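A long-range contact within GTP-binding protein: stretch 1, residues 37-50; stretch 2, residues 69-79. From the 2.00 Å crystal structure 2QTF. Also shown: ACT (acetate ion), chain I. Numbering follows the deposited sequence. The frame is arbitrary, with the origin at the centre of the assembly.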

ATOM      1  N   PRO A  37      16.338  14.767 -18.150  1.00 43.08           N
ATOM      2  CA  PRO A  37      16.993  13.984 -17.128  1.00 41.98           C
ATOM      3  C   PRO A  37      18.481  13.925 -17.369  1.00 41.14           C
ATOM      4  O   PRO A  37      18.971  13.856 -18.547  1.00 40.77           O
ATOM      5  CB  PRO A  37      16.317  12.609 -17.233  1.00 41.54           C
ATOM      6  CG  PRO A  37      15.006  12.871 -17.815  1.00 42.90           C
ATOM      7  CD  PRO A  37      15.236  14.025 -18.772  1.00 44.27           C
ATOM      8  N   ASN A  38      19.228  13.940 -16.264  1.00 36.80           N
ATOM      9  CA  ASN A  38      20.687  13.865 -16.387  1.00 34.49           C
ATOM     10  C   ASN A  38      21.097  12.427 -16.783  1.00 34.21           C
ATOM     11  O   ASN A  38      20.659  11.449 -16.185  1.00 32.42           O
ATOM     12  CB  ASN A  38      21.317  14.374 -15.042  1.00 31.60           C
ATOM     13  CG  ASN A  38      22.788  14.419 -15.067  1.00 31.62           C
ATOM     14  OD1 ASN A  38      23.408  13.386 -15.186  1.00 25.75           O
ATOM     15  ND2 ASN A  38      23.396  15.628 -14.822  1.00 25.96           N
ATOM     16  N   VAL A  39      21.996  12.294 -17.764  1.00 35.07           N
ATOM     17  CA  VAL A  39      22.320  10.981 -18.310  1.00 37.60           C
ATOM     18  C   VAL A  39      22.927  10.057 -17.280  1.00 36.48           C
ATOM     19  O   VAL A  39      22.671   8.832 -17.290  1.00 37.28           O
ATOM     20  CB  VAL A  39      23.316  11.090 -19.492  1.00 39.47           C
ATOM     21  CG1 VAL A  39      23.534   9.704 -20.089  1.00 44.22           C
ATOM     22  CG2 VAL A  39      22.792  12.105 -20.579  1.00 43.44           C
ATOM     23  N   LYS A  40      23.737  10.630 -16.389  1.00 34.18           N
ATOM     24  CA  LYS A  40      24.322   9.852 -15.327  1.00 33.58           C
ATOM     25  C   LYS A  40      23.446   9.760 -14.103  1.00 31.10           C
ATOM     26  O   LYS A  40      23.304   8.672 -13.549  1.00 32.14           O
ATOM     27  CB  LYS A  40      25.706  10.378 -14.908  1.00 33.10           C
ATOM     28  CG  LYS A  40      26.750  10.418 -16.045  1.00 37.38           C
ATOM     29  CD  LYS A  40      28.038  11.110 -15.554  1.00 38.20           C
ATOM     30  CE  LYS A  40      28.749  10.303 -14.365  1.00 45.20           C
ATOM     31  NZ  LYS A  40      30.041  10.872 -13.735  1.00 48.07           N
ATOM     32  N   PHE A  41      22.871  10.879 -13.651  1.00 27.38           N
ATOM     33  CA  PHE A  41      22.302  10.899 -12.310  1.00 26.60           C
ATOM     34  C   PHE A  41      20.811  11.017 -12.299  1.00 26.20           C
ATOM     35  O   PHE A  41      20.178  11.103 -11.223  1.00 25.68           O
ATOM     36  CB  PHE A  41      22.888  12.098 -11.578  1.00 27.70           C
ATOM     37  CG  PHE A  41      24.409  12.050 -11.497  1.00 24.75           C
ATOM     38  CD1 PHE A  41      25.045  11.181 -10.606  1.00 24.56           C
ATOM     39  CD2 PHE A  41      25.167  12.874 -12.347  1.00 25.61           C
ATOM     40  CE1 PHE A  41      26.514  11.118 -10.488  1.00 26.26           C
ATOM     41  CE2 PHE A  41      26.563  12.844 -12.287  1.00 22.22           C
ATOM     42  CZ  PHE A  41      27.269  11.968 -11.346  1.00 21.09           C
ATOM     43  N   TYR A  42      20.246  11.111 -13.491  1.00 25.23           N
ATOM     44  CA  TYR A  42      18.766  11.308 -13.634  1.00 25.93           C
ATOM     45  C   TYR A  42      18.319  12.689 -13.103  1.00 24.94           C
ATOM     46  O   TYR A  42      17.861  13.610 -13.882  1.00 23.38           O
ATOM     47  CB  TYR A  42      17.938  10.119 -12.933  1.00 27.37           C
ATOM     48  CG  TYR A  42      16.467  10.286 -13.232  1.00 25.97           C
ATOM     49  CD1 TYR A  42      15.978   9.951 -14.494  1.00 30.63           C
ATOM     50  CD2 TYR A  42      15.665  10.945 -12.402  1.00 25.44           C
ATOM     51  CE1 TYR A  42      14.665  10.192 -14.823  1.00 29.42           C
ATOM     52  CE2 TYR A  42      14.302  11.194 -12.688  1.00 28.90           C
ATOM     53  CZ  TYR A  42      13.842  10.835 -13.918  1.00 28.00           C
ATOM     54  OH  TYR A  42      12.548  11.096 -14.245  1.00 34.03           O
ATOM     55  N   ILE A  43      18.395  12.874 -11.777  1.00 22.25           N
ATOM     56  CA  ILE A  43      18.137  14.187 -11.243  1.00 24.02           C
ATOM     57  C   ILE A  43      19.381  15.099 -11.488  1.00 23.91           C
ATOM     58  O   ILE A  43      20.411  14.596 -11.875  1.00 23.27           O
ATOM     59  CB  ILE A  43      17.736  14.190  -9.711  1.00 25.22           C
ATOM     60  CG1 ILE A  43      18.857  13.682  -8.872  1.00 26.01           C
ATOM     61  CG2 ILE A  43      16.403  13.281  -9.516  1.00 22.69           C
ATOM     62  CD1 ILE A  43      18.642  13.938  -7.294  1.00 26.61           C
ATOM     63  N   GLN A  44      19.262  16.385 -11.224  1.00 23.44           N
ATOM     64  CA  GLN A  44      20.369  17.305 -11.509  1.00 28.53           C
ATOM     65  C   GLN A  44      21.472  17.121 -10.478  1.00 29.07           C
ATOM     66  O   GLN A  44      21.218  16.712  -9.323  1.00 24.59           O
ATOM     67  CB  GLN A  44      19.839  18.761 -11.567  1.00 29.31           C
ATOM     68  CG  GLN A  44      18.910  19.068 -12.916  1.00 38.00           C
ATOM     69  CD  GLN A  44      19.316  18.353 -14.291  1.00 47.82           C
ATOM     70  OE1 GLN A  44      20.478  18.400 -14.741  1.00 43.05           O
ATOM     71  NE2 GLN A  44      18.329  17.630 -14.922  1.00 50.39           N
ATOM     72  N   TYR A  45      22.730  17.314 -10.923  1.00 26.82           N
ATOM     73  CA  TYR A  45      23.839  17.013 -10.080  1.00 26.26           C
ATOM     74  C   TYR A  45      23.862  17.865  -8.829  1.00 24.85           C
ATOM     75  O   TYR A  45      24.156  17.396  -7.747  1.00 24.12           O
ATOM     76  CB  TYR A  45      25.077  17.227 -10.915  1.00 25.28           C
ATOM     77  CG  TYR A  45      26.387  16.884 -10.227  1.00 26.54           C
ATOM     78  CD1 TYR A  45      26.782  15.553 -10.078  1.00 24.99           C
ATOM     79  CD2 TYR A  45      27.291  17.919  -9.795  1.00 26.61           C
ATOM     80  CE1 TYR A  45      27.976  15.236  -9.528  1.00 28.84           C
ATOM     81  CE2 TYR A  45      28.511  17.585  -9.187  1.00 27.73           C
ATOM     82  CZ  TYR A  45      28.893  16.256  -9.111  1.00 25.22           C
ATOM     83  OH  TYR A  45      30.084  15.764  -8.546  1.00 25.00           O
ATOM     84  N   ASP A  46      23.521  19.133  -8.939  1.00 25.15           N
ATOM     85  CA  ASP A  46      23.545  19.979  -7.759  1.00 25.94           C
ATOM     86  C   ASP A  46      22.438  19.558  -6.736  1.00 25.94           C
ATOM     87  O   ASP A  46      22.689  19.556  -5.537  1.00 23.15           O
ATOM     88  CB  ASP A  46      23.345  21.461  -8.091  1.00 27.49           C
ATOM     89  CG  ASP A  46      22.131  21.751  -8.978  1.00 31.79           C
ATOM     90  OD1 ASP A  46      21.223  20.937  -9.269  1.00 33.80           O
ATOM     91  OD2 ASP A  46      22.038  22.917  -9.415  1.00 38.79           O
ATOM     92  N   LYS A  47      21.243  19.229  -7.210  1.00 23.72           N
ATOM     93  CA  LYS A  47      20.240  18.690  -6.283  1.00 26.43           C
ATOM     94  C   LYS A  47      20.735  17.395  -5.588  1.00 24.26           C
ATOM     95  O   LYS A  47      20.533  17.142  -4.380  1.00 24.89           O
ATOM     96  CB  LYS A  47      18.895  18.516  -7.065  1.00 26.05           C
ATOM     97  CG  LYS A  47      17.781  18.176  -6.153  1.00 32.24           C
ATOM     98  CD  LYS A  47      17.594  19.109  -4.967  1.00 33.08           C
ATOM     99  CE  LYS A  47      16.995  20.477  -5.338  1.00 34.96           C
ATOM    100  NZ  LYS A  47      16.580  21.310  -4.054  1.00 34.28           N
ATOM    101  N   LEU A  48      21.379  16.549  -6.355  1.00 23.18           N
ATOM    102  CA  LEU A  48      21.935  15.313  -5.772  1.00 23.93           C
ATOM    103  C   LEU A  48      22.949  15.623  -4.659  1.00 23.51           C
ATOM    104  O   LEU A  48      23.013  14.932  -3.629  1.00 20.66           O
ATOM    105  CB  LEU A  48      22.580  14.491  -6.891  1.00 23.90           C
ATOM    106  CG  LEU A  48      23.075  13.057  -6.529  1.00 25.44           C
ATOM    107  CD1 LEU A  48      21.797  12.361  -5.817  1.00 29.07           C
ATOM    108  CD2 LEU A  48      23.348  12.365  -7.854  1.00 29.33           C
ATOM    109  N   GLN A  49      23.757  16.669  -4.867  1.00 23.64           N
ATOM    110  CA  GLN A  49      24.764  17.071  -3.852  1.00 24.90           C
ATOM    111  C   GLN A  49      24.072  17.614  -2.648  1.00 21.24           C
ATOM    112  O   GLN A  49      24.489  17.345  -1.505  1.00 23.31           O
ATOM    113  CB  GLN A  49      25.816  18.130  -4.336  1.00 24.59           C
ATOM    114  CG  GLN A  49      26.622  17.663  -5.546  1.00 25.23           C
ATOM    115  CD  GLN A  49      27.234  16.318  -5.378  1.00 28.20           C
ATOM    116  OE1 GLN A  49      27.888  16.042  -4.376  1.00 31.91           O
ATOM    117  NE2 GLN A  49      27.016  15.429  -6.345  1.00 29.72           N
ATOM    118  N   GLN A  50      23.004  18.330  -2.833  1.00 21.50           N
ATOM    119  CA  GLN A  50      22.310  18.842  -1.673  1.00 23.45           C
ATOM    120  C   GLN A  50      21.757  17.703  -0.831  1.00 23.86           C
ATOM    121  O   GLN A  50      21.861  17.675   0.410  1.00 23.89           O
ATOM    122  CB  GLN A  50      21.066  19.679  -2.097  1.00 23.53           C
ATOM    123  CG  GLN A  50      21.332  21.091  -2.343  1.00 34.10           C
ATOM    124  CD  GLN A  50      20.283  21.728  -3.210  1.00 45.14           C
ATOM    125  OE1 GLN A  50      19.105  21.495  -3.018  1.00 46.80           O
ATOM    126  NE2 GLN A  50      20.725  22.524  -4.210  1.00 53.60           N
ATOM    127  N   ARG A  69      22.147   2.429 -15.131  1.00 29.74           N
ATOM    128  CA  ARG A  69      23.319   3.314 -14.982  1.00 32.70           C
ATOM    129  C   ARG A  69      22.938   4.464 -13.997  1.00 29.38           C
ATOM    130  O   ARG A  69      23.787   4.952 -13.260  1.00 28.65           O
ATOM    131  CB  ARG A  69      23.757   3.847 -16.352  1.00 32.17           C
ATOM    132  CG  ARG A  69      22.735   4.828 -16.905  1.00 38.25           C
ATOM    133  CD  ARG A  69      23.310   5.733 -18.077  1.00 41.23           C
ATOM    134  NE  ARG A  69      22.209   6.419 -18.769  1.00 49.20           N
ATOM    135  CZ  ARG A  69      21.354   5.832 -19.601  1.00 55.34           C
ATOM    136  NH1 ARG A  69      21.455   4.517 -19.875  1.00 54.08           N
ATOM    137  NH2 ARG A  69      20.400   6.579 -20.161  1.00 55.59           N
ATOM    138  N   HIS A  70      21.647   4.840 -13.961  1.00 27.87           N
ATOM    139  CA  HIS A  70      21.206   5.782 -12.938  1.00 27.03           C
ATOM    140  C   HIS A  70      21.364   5.255 -11.527  1.00 25.54           C
ATOM    141  O   HIS A  70      21.903   5.949 -10.644  1.00 26.14           O
ATOM    142  CB  HIS A  70      19.771   6.178 -13.106  1.00 24.96           C
ATOM    143  CG  HIS A  70      19.476   6.848 -14.392  1.00 29.06           C
ATOM    144  ND1 HIS A  70      20.341   7.741 -14.992  1.00 34.41           N
ATOM    145  CD2 HIS A  70      18.390   6.804 -15.163  1.00 30.00           C
ATOM    146  CE1 HIS A  70      19.784   8.230 -16.077  1.00 31.69           C
ATOM    147  NE2 HIS A  70      18.609   7.667 -16.215  1.00 37.53           N
ATOM    148  N   PHE A  71      20.893   4.039 -11.270  1.00 25.92           N
ATOM    149  CA  PHE A  71      21.191   3.476  -9.928  1.00 25.36           C
ATOM    150  C   PHE A  71      22.675   3.483  -9.574  1.00 25.91           C
ATOM    151  O   PHE A  71      23.054   3.747  -8.417  1.00 24.56           O
ATOM    152  CB  PHE A  71      20.693   2.037  -9.781  1.00 24.12           C
ATOM    153  CG  PHE A  71      19.229   1.944  -9.409  1.00 24.28           C
ATOM    154  CD1 PHE A  71      18.804   2.224  -8.105  1.00 25.55           C
ATOM    155  CD2 PHE A  71      18.290   1.563 -10.372  1.00 23.58           C
ATOM    156  CE1 PHE A  71      17.430   2.134  -7.771  1.00 24.99           C
ATOM    157  CE2 PHE A  71      16.896   1.484 -10.044  1.00 23.48           C
ATOM    158  CZ  PHE A  71      16.481   1.815  -8.771  1.00 21.92           C
ATOM    159  N   ILE A  72      23.524   3.038 -10.499  1.00 25.63           N
ATOM    160  CA  ILE A  72      24.932   2.950 -10.174  1.00 26.64           C
ATOM    161  C   ILE A  72      25.481   4.298  -9.746  1.00 26.08           C
ATOM    162  O   ILE A  72      26.165   4.378  -8.700  1.00 25.69           O
ATOM    163  CB  ILE A  72      25.797   2.385 -11.372  1.00 29.32           C
ATOM    164  CG1 ILE A  72      25.533   0.853 -11.492  1.00 28.60           C
ATOM    165  CG2 ILE A  72      27.390   2.626 -11.119  1.00 29.42           C
ATOM    166  CD1 ILE A  72      25.451   0.350 -12.957  1.00 32.31           C
ATOM    167  N   ASN A  73      25.145   5.349 -10.502  1.00 26.70           N
ATOM    168  CA  ASN A  73      25.702   6.674 -10.315  1.00 26.56           C
ATOM    169  C   ASN A  73      25.076   7.357  -9.089  1.00 25.94           C
ATOM    170  O   ASN A  73      25.823   7.847  -8.259  1.00 25.86           O
ATOM    171  CB  ASN A  73      25.431   7.496 -11.548  1.00 26.20           C
ATOM    172  CG  ASN A  73      26.352   7.095 -12.701  1.00 31.71           C
ATOM    173  OD1 ASN A  73      25.928   6.915 -13.840  1.00 31.26           O
ATOM    174  ND2 ASN A  73      27.564   6.826 -12.358  1.00 37.59           N
ATOM    175  N   ILE A  74      23.729   7.296  -8.940  1.00 24.96           N
ATOM    176  CA  ILE A  74      23.056   7.826  -7.706  1.00 23.15           C
ATOM    177  C   ILE A  74      23.547   7.154  -6.420  1.00 24.50           C
ATOM    178  O   ILE A  74      23.844   7.865  -5.461  1.00 24.37           O
ATOM    179  CB  ILE A  74      21.542   7.746  -7.815  1.00 24.84           C
ATOM    180  CG1 ILE A  74      21.110   8.481  -9.104  1.00 23.40           C
ATOM    181  CG2 ILE A  74      20.867   8.153  -6.526  1.00 20.73           C
ATOM    182  CD1 ILE A  74      19.563   8.350  -9.353  1.00 21.31           C
ATOM    183  N   ARG A  75      23.647   5.805  -6.392  1.00 24.11           N
ATOM    184  CA  ARG A  75      24.041   5.107  -5.147  1.00 25.90           C
ATOM    185  C   ARG A  75      25.455   5.458  -4.756  1.00 26.83           C
ATOM    186  O   ARG A  75      25.766   5.541  -3.571  1.00 25.62           O
ATOM    187  CB  ARG A  75      23.994   3.580  -5.320  1.00 25.02           C
ATOM    188  CG  ARG A  75      22.518   3.066  -5.459  1.00 23.59           C
ATOM    189  CD  ARG A  75      22.603   1.518  -5.732  1.00 24.28           C
ATOM    190  NE  ARG A  75      21.251   0.907  -5.704  1.00 26.42           N
ATOM    191  CZ  ARG A  75      21.021  -0.347  -6.111  1.00 27.30           C
ATOM    192  NH1 ARG A  75      22.048  -1.053  -6.606  1.00 22.28           N
ATOM    193  NH2 ARG A  75      19.792  -0.875  -5.959  1.00 24.85           N
ATOM    194  N   ARG A  76      26.324   5.622  -5.764  1.00 29.08           N
ATOM    195  CA  ARG A  76      27.729   6.092  -5.450  1.00 30.48           C
ATOM    196  C   ARG A  76      27.741   7.460  -4.786  1.00 29.71           C
ATOM    197  O   ARG A  76      28.266   7.589  -3.696  1.00 32.21           O
ATOM    198  CB  ARG A  76      28.615   6.110  -6.719  1.00 30.60           C
ATOM    199  CG  ARG A  76      30.096   6.605  -6.353  1.00 32.74           C
ATOM    200  CD  ARG A  76      30.869   6.893  -7.703  1.00 34.28           C
ATOM    201  NE  ARG A  76      30.242   7.979  -8.472  1.00 37.27           N
ATOM    202  CZ  ARG A  76      29.646   7.832  -9.642  1.00 35.59           C
ATOM    203  NH1 ARG A  76      29.526   6.644 -10.243  1.00 33.24           N
ATOM    204  NH2 ARG A  76      29.152   8.883 -10.203  1.00 37.12           N
ATOM    205  N   GLU A  77      27.051   8.436  -5.354  1.00 28.28           N
ATOM    206  CA  GLU A  77      27.064   9.761  -4.822  1.00 28.08           C
ATOM    207  C   GLU A  77      26.476   9.816  -3.429  1.00 31.81           C
ATOM    208  O   GLU A  77      26.933  10.602  -2.604  1.00 31.34           O
ATOM    209  CB  GLU A  77      26.176  10.646  -5.685  1.00 27.95           C
ATOM    210  CG  GLU A  77      26.698  10.856  -7.051  1.00 27.61           C
ATOM    211  CD  GLU A  77      28.196  11.274  -7.041  1.00 28.99           C
ATOM    212  OE1 GLU A  77      28.559  12.281  -6.342  1.00 29.72           O
ATOM    213  OE2 GLU A  77      28.992  10.503  -7.664  1.00 25.68           O
ATOM    214  N   LEU A  78      25.457   8.973  -3.163  1.00 31.63           N
ATOM    215  CA  LEU A  78      24.655   9.101  -1.943  1.00 33.37           C
ATOM    216  C   LEU A  78      25.405   8.512  -0.815  1.00 36.34           C
ATOM    217  O   LEU A  78      25.017   8.740   0.330  1.00 38.30           O
ATOM    218  CB  LEU A  78      23.269   8.449  -2.080  1.00 31.56           C
ATOM    219  CG  LEU A  78      22.331   9.333  -2.905  1.00 33.72           C
ATOM    220  CD1 LEU A  78      20.914   8.738  -2.941  1.00 32.92           C
ATOM    221  CD2 LEU A  78      22.288  10.755  -2.410  1.00 31.09           C
ATOM    222  N   LYS A  79      26.451   7.749  -1.137  1.00 37.82           N
ATOM    223  CA  LYS A  79      27.403   7.218  -0.129  1.00 42.43           C
ATOM    224  C   LYS A  79      26.661   6.631   1.071  1.00 41.64           C
ATOM    225  O   LYS A  79      26.635   7.248   2.110  1.00 42.68           O
ATOM    226  CB  LYS A  79      28.284   8.334   0.413  1.00 43.13           C
ATOM    227  CG  LYS A  79      29.477   8.649  -0.486  1.00 48.22           C
ATOM    228  CD  LYS A  79      30.821   8.602   0.320  1.00 56.06           C
ATOM    229  CE  LYS A  79      30.802   9.576   1.516  1.00 59.60           C
ATOM    230  NZ  LYS A  79      31.483   9.072   2.782  1.00 61.75           N
TER
HETATM  231  C   ACT I 602      18.488  24.374  -5.763  1.00 28.29           C
HETATM  232  O   ACT I 602      18.220  25.057  -6.644  1.00 25.85           O
HETATM  233  OXT ACT I 602      19.313  23.218  -5.946  1.00 35.23           O
HETATM  234  CH3 ACT I 602      17.770  25.086  -4.717  1.00 22.51           C

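The most unusual feature of this contact is that a loop, not a helix, supplies its polar half, and does so almost entirely with main-chain carbonyls. In the turn at residues 38-42 the oxygens of Asn38, Val39 and Lys40 all face the first residues of stretch 2, Arg69 and His70, and the buried imidazole of His70 sits among them. His70 ND1 donates a weak hydrogen bond to Lys40 O, long at 3.4 Å but nearly straight at 172°, while His70 CE1 lies 3.2 Å from Val39 O and 3.3 Å from Asn38 O. The general principle is that a tight turn can leave some carbonyls, here those of Val39 and Lys40, without partners inside the turn, and side chains from a neighbouring helix, here Arg69 and His70, can supply the missing donors.

The turn is fixed from within. Main-chain hydrogen bonds run both ways between Asn38 and Tyr42, at 2.8 Å from Asn38 N to Tyr42 O and 2.7 Å from Tyr42 N to Asn38 O. The side chain of Asn38, short and carrying a carbonyl, adds to this by accepting from Phe41 N at OD1 (3.0 Å). Tyr42 has a positive phi of 67°, and its CA-to-CB bond points toward the helix. Its CB lies over the face of His70, 3.9 Å from the ring centroid and only 7° off the normal. The two rings meet edge-to-face, the edge of Tyr42 directed at the face of His70, with planes at 70°. The imidazole thus serves in two ways, polar along its edge and a flat surface for packing.

Arg69 extends the polar patch at its exposed margin. Its chain is extended from CA to NE, with chi2 and chi3 both t, and NE donates to Val39 O at 2.9 Å, with the carbonyl near the plane of the guanidinium.

Phe41, also buried, carries the contact onward along the helix. Its CA-to-CB bond points away, yet with chi1 in the m rotamer the end of the ring comes nearer, offering a broad apolar surface: CE1 reaches within 3.5 Å of Glu77 CG, and CD1 lies 3.8 Å from Asn73 CB. Glu77 suits this place because its CG can pack while its carboxylate is engaged beyond it: OE2 forms a salt bridge with Arg76 NE at 2.9 Å. Arg76 NH2 also lies 3.5 Å from Phe41 CE1. Lys40 NZ, 4.1 Å from Arg76 NH2, is a like-charge neighbour at the exposed edge.

Further along, the contact becomes largely apolar. Helix 45-50 crosses helix 69-78 at -40°, with a closest axial approach of 10.4 Å, and buried Leu48, pointing toward its partner, fills part of this gap. Its CD2 meets Glu77 CG at 3.8 Å and its CD1 meets Leu78 CD2 at 3.8 Å. Ile74, also buried, touches both the loop and helix 45-50: its CD1 lies 3.4 Å from Phe41 O, and its CG2 is 4.4 Å from Leu48 CD1. In all, 625 Å² is buried, both sides summed, with carbonyl recognition at one end and aliphatic packing at the other.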